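Local coordinates for protein DNA ligase (Alteromonas mediterranea, PDB 6GDR) that probably seals nicks in duplex DNA, using ATP through a lysine-linked AMP intermediate, with only a minimal two-domain scaffold, at residues Val128-Phe133 with Pro159-Val164; Ala218-Phe224 with Ser236-Thr241. All blocks are in the same frame, centred on the assembly; numbering follows the deposited sequence.

Overall arrangement
The two contacts belong to the two domains of this ligase: contact 1 to the AMP-binding catalytic domain, contact 2 to the OB domain. Their centres lie 41 Å apart, on opposite sides of the chain's centre, and they share no strand. Contact 1 joins parallel strands through a helical crossover and is mostly buried, its side chains largely apolar, with Phe133 and Val164 reaching the nucleotide. Contact 2 joins antiparallel neighbours of a hairpin and is only partly buried: one face is mostly apolar apart from His223, the other mixes Leu238 and Phe224 with Lys219, Glu240 and Ser236, whose hydroxyl meets a DNA phosphate. One contact thus lines the nucleotide pocket, while the other reaches the nucleic acid.

Contact 1 of 2, residues Val128-Phe133 with Pro159-Val164; sequences VRFMAF and PTFAVV. Unlike the reference sequence in segment 128-133: Val128 (reference Ile). With AMP (adenosine monophosphate), chain G.
A beta-alpha-beta crossover of the ligase catalytic domain pairs strand 129-133 with edge strand 161-163 in parallel, helix 142-154 lying between them in sequence. The short axes approach to 4.5 Å at 38°. In register, Phe130 faces Phe161, Met131 Ala162 and Ala132 Val163. Four hydrogen bonds alternate: Phe130 N to Thr160 O (2.8 Å), Ala162 N to Phe130 O (3.1 Å), Ala132 N to Ala162 O (3.1 Å) and Val164 N to Ala132 O (2.9 Å). Met131 centres an inverse gamma turn (phi/psi -84/87).

Phe130 and Phe161, both chi1 t, share a face with Ala132 and Val163; Phe130 CD2 lies 4.1 Å from Phe161 CD1, and Trp65 meets both rings. On the other face Met131, mmm, curls back to put SD 3.7 Å from Ala162 CB, while its CB meets Val164 CG2 at 3.7 Å. Phe133 (p, chi2 80°) turns a ring face to AMP C2, with CZ 3.4 Å from O2'. Val164 (t) places CG1 3.7 Å from AMP N6.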
# COMPACT_ATOMS: atom_id res chain seq x y z
N VAL D 128 1.87 16.03 8.11
CA VAL D 128 2.32 15.03 7.15
C VAL D 128 3.81 14.82 7.34
O VAL D 128 4.56 15.74 7.68
CB VAL D 128 2.00 15.46 5.70
CG1 VAL D 128 2.57 14.47 4.70
CG2 VAL D 128 0.50 15.61 5.51
N ARG D 129 4.25 13.58 7.12
CA ARG D 129 5.65 13.22 7.24
C ARG D 129 6.06 12.34 6.07
O ARG D 129 5.23 11.67 5.45
CB ARG D 129 5.94 12.50 8.57
CG ARG D 129 5.76 13.38 9.80
CD ARG D 129 6.40 12.75 11.02
NE ARG D 129 5.74 11.51 11.41
CZ ARG D 129 6.23 10.64 12.29
NH1 ARG D 129 5.55 9.53 12.58
NH2 ARG D 129 7.41 10.86 12.86
N PHE D 130 7.36 12.35 5.78
CA PHE D 130 7.94 11.56 4.70
C PHE D 130 8.64 10.37 5.33
O PHE D 130 9.80 10.45 5.74
CB PHE D 130 8.89 12.40 3.85
CG PHE D 130 9.57 11.64 2.75
CD1 PHE D 130 8.91 11.39 1.56
CD2 PHE D 130 10.87 11.19 2.91
CE1 PHE D 130 9.54 10.69 0.54
CE2 PHE D 130 11.50 10.49 1.89
CZ PHE D 130 10.83 10.24 0.71
N MET D 131 7.92 9.25 5.42
CA MET D 131 8.43 8.04 6.07
C MET D 131 9.28 7.27 5.06
O MET D 131 8.80 6.38 4.36
CB MET D 131 7.28 7.19 6.59
CG MET D 131 6.24 7.97 7.39
SD MET D 131 6.92 8.83 8.82
CE MET D 131 7.52 7.46 9.80
N ALA D 132 10.56 7.63 4.99
CA ALA D 132 11.46 6.98 4.05
C ALA D 132 11.67 5.52 4.42
O ALA D 132 11.78 5.17 5.60
CB ALA D 132 12.81 7.71 4.01
N PHE D 133 11.74 4.66 3.40
CA PHE D 133 11.92 3.23 3.62
C PHE D 133 12.99 2.58 2.74
O PHE D 133 13.31 1.41 2.97
CB PHE D 133 10.60 2.47 3.41
CG PHE D 133 9.92 2.77 2.10
CD1 PHE D 133 10.34 2.16 0.93
CD2 PHE D 133 8.86 3.65 2.04
CE1 PHE D 133 9.71 2.43 -0.27
CE2 PHE D 133 8.22 3.93 0.84
CZ PHE D 133 8.65 3.31 -0.32
N PRO D 159 11.90 17.98 10.82
CA PRO D 159 11.25 16.77 11.35
C PRO D 159 10.29 16.10 10.37
O PRO D 159 9.83 14.99 10.64
CB PRO D 159 10.50 17.28 12.58
CG PRO D 159 10.20 18.70 12.26
CD PRO D 159 11.36 19.20 11.45
N THR D 160 9.97 16.75 9.24
CA THR D 160 9.14 16.11 8.23
C THR D 160 9.84 14.91 7.61
O THR D 160 9.18 13.96 7.16
CB THR D 160 8.75 17.11 7.15
OG1 THR D 160 9.94 17.65 6.55
CG2 THR D 160 7.92 18.24 7.73
N PHE D 161 11.17 14.93 7.57
CA PHE D 161 11.95 13.81 7.07
C PHE D 161 12.10 12.78 8.19
O PHE D 161 12.72 13.07 9.22
CB PHE D 161 13.31 14.28 6.58
CG PHE D 161 14.14 13.20 5.94
CD1 PHE D 161 14.11 13.01 4.57
CD2 PHE D 161 14.94 12.37 6.71
CE1 PHE D 161 14.87 12.02 3.97
CE2 PHE D 161 15.70 11.38 6.12
CZ PHE D 161 15.66 11.20 4.75
N ALA D 162 11.53 11.60 7.99
CA ALA D 162 11.57 10.53 8.98
C ALA D 162 12.03 9.24 8.30
O ALA D 162 12.28 9.21 7.09
CB ALA D 162 10.21 10.34 9.65
N VAL D 163 12.15 8.18 9.09
CA VAL D 163 12.59 6.88 8.60
C VAL D 163 11.71 5.81 9.23
O VAL D 163 11.53 5.79 10.45
CB VAL D 163 14.08 6.61 8.92
CG1 VAL D 163 14.53 5.29 8.32
CG2 VAL D 163 14.95 7.75 8.42
N VAL D 164 11.15 4.94 8.39
CA VAL D 164 10.29 3.88 8.90
C VAL D 164 11.06 3.03 9.88
O VAL D 164 12.21 2.64 9.63
CB VAL D 164 9.74 3.04 7.73
CG1 VAL D 164 8.98 1.83 8.25
CG2 VAL D 164 8.84 3.89 6.84
P AMP G . 1.16 -2.19 -2.81
O1P AMP G . 0.77 -1.46 -1.54
O2P AMP G . 0.62 -3.58 -3.04
O5' AMP G . 2.77 -2.27 -2.85
C5' AMP G . 3.52 -1.89 -1.70
C4' AMP G . 3.57 -0.37 -1.58
O4' AMP G . 3.43 0.01 -0.21
C3' AMP G . 4.85 0.27 -2.10
O3' AMP G . 4.57 1.01 -3.29
C2' AMP G . 5.34 1.17 -0.99
O2' AMP G . 5.55 2.50 -1.45
C1' AMP G . 4.24 1.16 0.07
N9 AMP G . 4.69 1.10 1.49
C8 AMP G . 3.98 1.65 2.49
N7 AMP G . 4.59 1.47 3.69
C5 AMP G . 5.73 0.79 3.46
C6 AMP G . 6.84 0.26 4.29
N6 AMP G . 6.84 0.45 5.62
N1 AMP G . 7.84 -0.40 3.67
C2 AMP G . 7.84 -0.59 2.33
N3 AMP G . 6.86 -0.14 1.52
C4 AMP G . 5.79 0.55 2.01

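Contact 2 of 2, residues Ala218-Phe224 with Ser236-Thr241. Unlike the reference sequence in segment 218-224: Phe224 (reference Leu).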
# COMPACT_ATOMS: atom_id res chain seq x y z
N ALA D 218 -22.78 -11.00 0.26
CA ALA D 218 -23.60 -9.90 -0.21
C ALA D 218 -24.54 -10.41 -1.29
O ALA D 218 -24.23 -11.36 -2.01
CB ALA D 218 -22.74 -8.75 -0.76
N LYS D 219 -25.70 -9.76 -1.40
CA LYS D 219 -26.71 -10.12 -2.38
C LYS D 219 -26.56 -9.25 -3.61
O LYS D 219 -26.53 -8.02 -3.51
CB LYS D 219 -28.12 -9.96 -1.79
CG LYS D 219 -29.24 -10.27 -2.78
CD LYS D 219 -30.61 -10.22 -2.11
CE LYS D 219 -30.91 -8.85 -1.52
NZ LYS D 219 -32.30 -8.74 -1.01
N VAL D 220 -26.46 -9.89 -4.78
CA VAL D 220 -26.32 -9.15 -6.03
C VAL D 220 -27.63 -8.46 -6.36
O VAL D 220 -28.70 -9.09 -6.34
CB VAL D 220 -25.87 -10.09 -7.17
CG1 VAL D 220 -26.77 -11.31 -7.27
CG2 VAL D 220 -25.83 -9.35 -8.50
N LEU D 221 -27.56 -7.17 -6.68
CA LEU D 221 -28.74 -6.37 -6.97
C LEU D 221 -28.90 -6.02 -8.45
O LEU D 221 -30.02 -5.73 -8.87
CB LEU D 221 -28.71 -5.06 -6.17
CG LEU D 221 -28.56 -5.17 -4.65
CD1 LEU D 221 -28.59 -3.79 -4.02
CD2 LEU D 221 -29.65 -6.05 -4.05
N ALA D 222 -27.82 -6.03 -9.22
CA ALA D 222 -27.90 -5.64 -10.63
C ALA D 222 -26.58 -6.01 -11.30
O ALA D 222 -25.58 -6.29 -10.64
CB ALA D 222 -28.19 -4.15 -10.78
N HIS D 223 -26.61 -6.01 -12.63
CA HIS D 223 -25.44 -6.28 -13.45
C HIS D 223 -25.01 -5.00 -14.16
O HIS D 223 -25.82 -4.09 -14.39
CB HIS D 223 -25.73 -7.36 -14.49
CG HIS D 223 -26.11 -8.69 -13.90
ND1 HIS D 223 -26.44 -9.78 -14.67
CD2 HIS D 223 -26.20 -9.09 -12.61
CE1 HIS D 223 -26.72 -10.80 -13.88
NE2 HIS D 223 -26.58 -10.41 -12.63
N PHE D 224 -23.73 -4.93 -14.51
CA PHE D 224 -23.18 -3.80 -15.25
C PHE D 224 -22.34 -4.33 -16.40
O PHE D 224 -21.45 -5.16 -16.20
CB PHE D 224 -22.34 -2.90 -14.34
CG PHE D 224 -23.15 -1.98 -13.49
CD1 PHE D 224 -23.72 -0.84 -14.02
CD2 PHE D 224 -23.36 -2.25 -12.14
CE1 PHE D 224 -24.47 0.02 -13.24
CE2 PHE D 224 -24.11 -1.40 -11.36
CZ PHE D 224 -24.67 -0.27 -11.91
N SER D 236 -19.28 -5.80 -13.73
CA SER D 236 -19.34 -5.73 -12.28
C SER D 236 -20.75 -6.08 -11.82
O SER D 236 -21.68 -6.16 -12.62
CB SER D 236 -18.92 -4.35 -11.76
OG SER D 236 -19.79 -3.34 -12.25
N LEU D 237 -20.88 -6.28 -10.51
CA LEU D 237 -22.15 -6.61 -9.88
C LEU D 237 -22.40 -5.63 -8.74
O LEU D 237 -21.52 -5.42 -7.90
CB LEU D 237 -22.15 -8.04 -9.35
CG LEU D 237 -21.81 -9.15 -10.34
CD1 LEU D 237 -21.70 -10.48 -9.61
CD2 LEU D 237 -22.84 -9.23 -11.45
N LEU D 238 -23.60 -5.05 -8.70
CA LEU D 238 -23.99 -4.19 -7.59
C LEU D 238 -24.50 -5.08 -6.46
O LEU D 238 -25.66 -5.50 -6.46
CB LEU D 238 -25.05 -3.19 -8.02
CG LEU D 238 -25.56 -2.26 -6.91
CD1 LEU D 238 -24.43 -1.43 -6.32
CD2 LEU D 238 -26.67 -1.36 -7.43
N VAL D 239 -23.63 -5.37 -5.51
CA VAL D 239 -23.96 -6.24 -4.40
C VAL D 239 -24.31 -5.39 -3.18
O VAL D 239 -24.08 -4.18 -3.16
CB VAL D 239 -22.81 -7.23 -4.08
CG1 VAL D 239 -22.50 -8.08 -5.30
CG2 VAL D 239 -21.57 -6.49 -3.61
N GLU D 240 -24.87 -6.02 -2.16
CA GLU D 240 -25.26 -5.33 -0.94
C GLU D 240 -25.06 -6.27 0.24
O GLU D 240 -25.47 -7.43 0.19
CB GLU D 240 -26.71 -4.85 -1.01
CG GLU D 240 -27.25 -4.31 0.31
CD GLU D 240 -28.60 -3.65 0.15
OE1 GLU D 240 -28.66 -2.52 -0.37
OE2 GLU D 240 -29.61 -4.27 0.54
N THR D 241 -24.42 -5.77 1.29
CA THR D 241 -24.16 -6.58 2.46
C THR D 241 -25.39 -6.62 3.37
O THR D 241 -26.25 -5.74 3.30
CB THR D 241 -22.97 -6.03 3.24
OG1 THR D 241 -23.30 -4.74 3.78
CG2 THR D 241 -21.75 -5.90 2.33
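This is an antiparallel strand pairing within a beta hairpin of the OB domain, joining strands 214-225 and 234-240 of a five-stranded antiparallel sheet. The axes of the short strands come within 4.2 Å, and their directions differ by 138°, well short of straight antiparallel. At one end Lys219 N donates to Glu240 O (2.8 Å), with a weak return bond from Glu240 N to Lys219 O (2.9 Å). At the other, Phe224 N bonds Ser236 O (3.0 Å), and Ser236 N reaches Phe224 O weakly at 3.3 Å.

Between these ends the pairing is irregular. Leu221 N to Leu238 O is a very short 2.5 Å, while Leu238 N bonds Ala222 O at 3.0 Å, so two residues of one strand face a single residue of the other. Leu221, with phi/psi -107/-23, points its CA-to-CB bond toward the partner strand and sets CD1 3.7 Å from Glu240 CB.

Val220, His223, Leu237 and Val239 share one face: Val220 CG2 lies 4.0 Å from Leu237 CB, and His223 CD2 3.6 Å from Leu237 CD2, while His223 NE2 bonds Pro262 O. On the other face the edge of the Phe224 ring meets Leu238, CE2 to CB at 3.9 Å, and Lys248 makes a cation-pi contact with this ring. Ser236 OG hydrogen-bonds a phosphate of the bound DNA, placing this end of the hairpin at the nucleic acid. The two-against-one pairing of Leu221 and Ala222 with Leu238 is a classic beta bulge, here within the strongly bent sheet of an OB domain.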